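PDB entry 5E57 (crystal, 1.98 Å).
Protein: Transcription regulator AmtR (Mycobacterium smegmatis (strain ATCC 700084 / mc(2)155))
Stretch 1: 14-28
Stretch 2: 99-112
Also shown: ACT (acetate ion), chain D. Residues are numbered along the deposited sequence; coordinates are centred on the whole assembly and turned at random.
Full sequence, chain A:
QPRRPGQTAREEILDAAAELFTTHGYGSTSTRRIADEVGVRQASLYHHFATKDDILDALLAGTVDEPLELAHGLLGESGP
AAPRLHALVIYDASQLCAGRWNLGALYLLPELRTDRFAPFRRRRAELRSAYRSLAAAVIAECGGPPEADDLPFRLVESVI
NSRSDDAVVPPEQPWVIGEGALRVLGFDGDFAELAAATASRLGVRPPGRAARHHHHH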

# COMPACT_ATOMS: atom_id res chain seq x y z
N LEU A 14 -6.63 -2.61 24.04
CA LEU A 14 -6.32 -2.79 22.61
C LEU A 14 -6.86 -1.60 21.80
O LEU A 14 -6.16 -1.05 20.93
N ASP A 15 -8.09 -1.17 22.10
CA ASP A 15 -8.69 -0.07 21.38
C ASP A 15 -7.91 1.23 21.60
O ASP A 15 -7.74 2.02 20.64
N ALA A 16 -7.51 1.49 22.86
CA ALA A 16 -6.79 2.67 23.19
C ALA A 16 -5.39 2.68 22.51
O ALA A 16 -4.97 3.70 21.98
N ALA A 17 -4.71 1.54 22.51
CA ALA A 17 -3.39 1.41 21.87
C ALA A 17 -3.51 1.54 20.34
O ALA A 17 -2.60 2.11 19.68
N ALA A 18 -4.58 0.98 19.76
CA ALA A 18 -4.70 1.05 18.25
C ALA A 18 -4.81 2.52 17.85
O ALA A 18 -4.27 2.99 16.87
N GLU A 19 -5.51 3.27 18.66
CA GLU A 19 -5.64 4.69 18.39
C GLU A 19 -4.28 5.42 18.42
O GLU A 19 -3.93 6.16 17.50
N LEU A 20 -3.55 5.24 19.51
CA LEU A 20 -2.33 5.97 19.73
C LEU A 20 -1.30 5.46 18.78
O LEU A 20 -0.50 6.25 18.25
N PHE A 21 -1.27 4.16 18.53
CA PHE A 21 -0.22 3.70 17.62
C PHE A 21 -0.45 4.22 16.23
O PHE A 21 0.51 4.51 15.51
N THR A 22 -1.72 4.28 15.80
CA THR A 22 -1.98 4.69 14.40
C THR A 22 -2.03 6.20 14.23
O THR A 22 -1.84 6.68 13.14
N THR A 23 -2.30 6.94 15.29
CA THR A 23 -2.40 8.38 15.13
C THR A 23 -1.29 9.15 15.81
O THR A 23 -1.07 10.30 15.45
N HIS A 24 -0.60 8.55 16.77
CA HIS A 24 0.59 9.20 17.36
C HIS A 24 1.91 8.45 17.02
O HIS A 24 2.89 9.07 16.70
N GLY A 25 1.95 7.13 17.10
CA GLY A 25 3.14 6.44 16.69
C GLY A 25 3.33 5.26 17.61
O GLY A 25 2.80 5.24 18.72
N TYR A 26 4.11 4.28 17.21
CA TYR A 26 4.34 3.13 18.10
C TYR A 26 5.44 3.39 19.13
O TYR A 26 5.17 3.37 20.31
N GLY A 27 6.66 3.64 18.66
CA GLY A 27 7.82 4.01 19.52
C GLY A 27 7.54 5.16 20.49
O GLY A 27 7.89 5.10 21.63
N SER A 28 6.85 6.17 20.00
CA SER A 28 6.38 7.31 20.75
C SER A 28 5.37 7.11 21.80
O SER A 28 5.17 8.04 22.56
N GLY A 99 -12.13 -1.72 10.30
CA GLY A 99 -11.51 -1.37 11.56
C GLY A 99 -11.96 0.01 12.07
O GLY A 99 -12.12 0.95 11.31
N ARG A 100 -12.17 0.16 13.36
CA ARG A 100 -12.24 1.51 13.89
C ARG A 100 -10.93 2.33 13.59
O ARG A 100 -10.98 3.51 13.30
N TRP A 101 -9.78 1.66 13.59
CA TRP A 101 -8.48 2.27 13.42
C TRP A 101 -7.72 1.57 12.29
O TRP A 101 -7.92 0.42 12.00
N ASN A 102 -6.85 2.30 11.62
CA ASN A 102 -6.22 1.75 10.42
C ASN A 102 -4.98 0.91 10.76
O ASN A 102 -3.86 1.28 10.42
N LEU A 103 -5.19 -0.25 11.37
CA LEU A 103 -4.04 -1.06 11.94
C LEU A 103 -3.09 -1.54 10.88
O LEU A 103 -1.93 -1.69 11.11
N GLY A 104 -3.55 -1.72 9.65
CA GLY A 104 -2.64 -2.18 8.61
C GLY A 104 -1.57 -1.18 8.31
O GLY A 104 -0.56 -1.50 7.67
N ALA A 105 -1.80 0.07 8.73
CA ALA A 105 -0.81 1.08 8.57
C ALA A 105 0.41 0.73 9.40
O ALA A 105 1.46 1.28 9.14
N LEU A 106 0.29 -0.16 10.37
CA LEU A 106 1.48 -0.48 11.21
C LEU A 106 2.42 -1.56 10.54
O LEU A 106 3.53 -1.80 11.02
N TYR A 107 2.00 -2.16 9.43
CA TYR A 107 2.77 -3.25 8.79
C TYR A 107 4.14 -2.81 8.40
O TYR A 107 5.01 -3.61 8.30
N LEU A 108 4.35 -1.52 8.16
CA LEU A 108 5.61 -1.03 7.70
C LEU A 108 6.58 -0.52 8.80
O LEU A 108 7.69 -0.12 8.51
N LEU A 109 6.16 -0.57 10.03
CA LEU A 109 7.01 -0.23 11.15
C LEU A 109 8.30 -1.04 11.07
O LEU A 109 8.22 -2.25 11.02
N PRO A 110 9.49 -0.40 11.11
CA PRO A 110 10.73 -1.17 11.21
C PRO A 110 10.75 -2.12 12.41
O PRO A 110 11.27 -3.19 12.26
N GLU A 111 10.06 -1.80 13.51
CA GLU A 111 9.95 -2.77 14.64
C GLU A 111 9.48 -4.16 14.21
O GLU A 111 9.76 -5.15 14.87
N LEU A 112 8.71 -4.25 13.13
CA LEU A 112 8.22 -5.55 12.67
C LEU A 112 9.27 -6.42 12.02
O LEU A 112 9.00 -7.62 11.76

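Side-chain packing between the helix at 14-23, with the turn that follows it, and the stretch 99-112 of AmtR, which together bury 614 Å². At the apolar centre A18, T22 and F21 present their CA-to-CB bonds toward the second stretch. A18 CB lies 3.4 Å from L103 CD2 and 3.7 Å from W101 CD1, with both neighbours packed close against the helix. L103 (m, t) starts out sideways, but its end comes nearer. L106 (m, t) points in, and its CD2 reaches 4.0 Å from F21 CB; the F21 ring (chi1 m) leads away from the contact. T22 adopts p: its CG2 packs 3.6 Å from N102 O and 4.2 Å from L106 CG, and its OG1, 4.0 Å from W101 CB, donates a hydrogen bond to A18 O (2.5 Å), satisfying the hydroxyl within the helix.

W101 (chi1 m, chi2 107°) has the largest covered area, 126 Å². One face of its indole lies against the helix, over E19 CB and A18 C, with E19 CB 3.7 Å from the six-membered-ring centroid in a CH-pi contact; E19 itself is extended (t, t). At the ring edge W101 NE1 donates a hydrogen bond to D15 OD1 (2.8 Å, 146°), which D15 reaches in the t rotamer although its CA-to-CB bond points sideways.

Beyond the helix, G25 adopts phi 144°, psi 161°, where a CB would be jammed against the carbonyl O of H24, so glycine is called for. Y26 (t) then points in, its CB 3.9 Å from L109 CD2; L109 chi1, at -106°, lies between wells. E111 (m, p) brings OE1 to the edge of the Y26 ring, 3.8 Å from CD2 of Y26. Water 1 bridges the polar margin, accepting from G27 N (3.1 Å) and donating to E111 OE1 (3.1 Å). Away from the contact, Y107 OH donates to acetate O (2.8 Å), the ion probably coming from the crystallisation liquor.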

# COMPACT_ATOMS: atom_id res chain seq x y z
CB LEU A 14 -6.88 -4.11 22.08
CG LEU A 14 -6.13 -5.41 22.48
CD1 LEU A 14 -7.02 -6.59 22.12
CD2 LEU A 14 -4.78 -5.51 21.77
CB ASP A 15 -10.19 0.13 21.72
CG ASP A 15 -10.80 1.34 20.95
OD1 ASP A 15 -10.82 1.40 19.68
OD2 ASP A 15 -11.28 2.25 21.64
CB ALA A 16 -6.67 2.80 24.71
CB ALA A 17 -2.76 0.07 22.22
CB ALA A 18 -5.90 0.25 17.76
CB GLU A 19 -6.61 5.35 19.36
CG GLU A 19 -6.59 6.87 19.21
CD GLU A 19 -7.76 7.57 19.89
OE1 GLU A 19 -8.52 6.92 20.60
OE2 GLU A 19 -7.87 8.79 19.72
CB LEU A 20 -1.85 5.80 21.18
CG LEU A 20 -2.81 6.38 22.21
CD1 LEU A 20 -2.69 5.68 23.52
CD2 LEU A 20 -2.59 7.89 22.34
CB PHE A 21 -0.12 2.18 17.52
CG PHE A 21 0.26 1.48 18.83
CD1 PHE A 21 0.87 2.14 19.83
CD2 PHE A 21 0.07 0.13 18.97
CE1 PHE A 21 1.22 1.50 21.01
CE2 PHE A 21 0.40 -0.54 20.14
CZ PHE A 21 0.99 0.16 21.18
CB THR A 22 -3.28 4.15 13.88
OG1 THR A 22 -4.31 4.45 14.82
CG2 THR A 22 -3.16 2.64 13.69
CB THR A 23 -3.80 8.92 15.60
OG1 THR A 23 -3.97 8.69 16.99
CG2 THR A 23 -4.91 8.24 14.86
CB HIS A 24 0.37 9.39 18.88
CG HIS A 24 -0.72 10.38 19.21
ND1 HIS A 24 -2.07 10.12 18.99
CD2 HIS A 24 -0.67 11.66 19.69
CE1 HIS A 24 -2.79 11.19 19.31
NE2 HIS A 24 -1.97 12.13 19.74
CB TYR A 26 4.68 1.88 17.27
CG TYR A 26 4.86 0.70 18.15
CD1 TYR A 26 3.80 0.18 18.82
CD2 TYR A 26 6.13 0.08 18.31
CE1 TYR A 26 3.94 -0.95 19.63
CE2 TYR A 26 6.27 -1.03 19.11
CZ TYR A 26 5.19 -1.54 19.80
OH TYR A 26 5.31 -2.61 20.65
CB SER A 28 5.54 8.19 19.81
OG SER A 28 6.40 8.71 18.93
CB ARG A 100 -12.49 1.43 15.39
CG ARG A 100 -12.43 2.78 16.06
CD ARG A 100 -13.62 3.65 15.72
NE ARG A 100 -13.47 5.00 16.28
CZ ARG A 100 -12.81 6.00 15.71
NH1 ARG A 100 -12.19 5.82 14.54
NH2 ARG A 100 -12.76 7.18 16.31
CB TRP A 101 -7.65 2.22 14.73
CG TRP A 101 -8.39 2.81 15.90
CD1 TRP A 101 -8.93 2.14 16.93
CD2 TRP A 101 -8.69 4.18 16.10
NE1 TRP A 101 -9.49 3.00 17.81
CE2 TRP A 101 -9.39 4.27 17.31
CE3 TRP A 101 -8.41 5.35 15.38
CZ2 TRP A 101 -9.85 5.49 17.84
CZ3 TRP A 101 -8.85 6.57 15.90
CH2 TRP A 101 -9.59 6.64 17.12
CB ASN A 102 -5.89 2.92 9.45
CG ASN A 102 -5.41 2.44 8.08
OD1 ASN A 102 -5.74 1.35 7.65
ND2 ASN A 102 -4.67 3.30 7.39
CB LEU A 103 -4.55 -2.26 12.72
CG LEU A 103 -5.42 -1.89 13.94
CD1 LEU A 103 -6.21 -3.12 14.41
CD2 LEU A 103 -4.57 -1.22 15.03
CB ALA A 105 -1.33 2.43 9.03
CB LEU A 106 0.98 -0.96 12.57
CG LEU A 106 0.10 0.03 13.36
CD1 LEU A 106 -0.46 -0.73 14.55
CD2 LEU A 106 0.87 1.29 13.78
CB TYR A 107 2.06 -3.75 7.54
CG TYR A 107 0.75 -4.52 7.76
CD1 TYR A 107 0.38 -5.00 9.00
CD2 TYR A 107 -0.04 -4.85 6.69
CE1 TYR A 107 -0.80 -5.73 9.18
CE2 TYR A 107 -1.20 -5.59 6.86
CZ TYR A 107 -1.55 -6.04 8.10
OH TYR A 107 -2.67 -6.75 8.25
CB LEU A 108 5.34 0.10 6.75
CG LEU A 108 4.45 -0.32 5.56
CD1 LEU A 108 4.34 0.85 4.56
CD2 LEU A 108 4.93 -1.61 4.87
CB LEU A 109 6.27 -0.63 12.39
CG LEU A 109 5.60 0.35 13.35
CD1 LEU A 109 5.34 1.74 12.86
CD2 LEU A 109 4.38 -0.33 14.01
CB PRO A 110 11.83 -0.12 11.34
CG PRO A 110 11.19 1.17 10.88
CD PRO A 110 9.73 1.05 11.17
CB GLU A 111 8.97 -2.31 15.72
CG GLU A 111 9.39 -1.14 16.54
CD GLU A 111 9.19 0.21 15.86
OE1 GLU A 111 9.36 1.19 16.56
OE2 GLU A 111 8.98 0.32 14.63
CB LEU A 112 7.06 -5.40 11.67
CG LEU A 112 5.69 -5.46 12.36
CD1 LEU A 112 5.58 -4.55 13.57
CD2 LEU A 112 4.65 -5.10 11.33
C ACT D . -4.10 -8.60 5.20
O ACT D . -3.20 -8.14 5.87
OXT ACT D . -3.90 -8.65 3.96
CH3 ACT D . -5.36 -9.08 5.93
O HOH W 1 7.70 3.66 15.79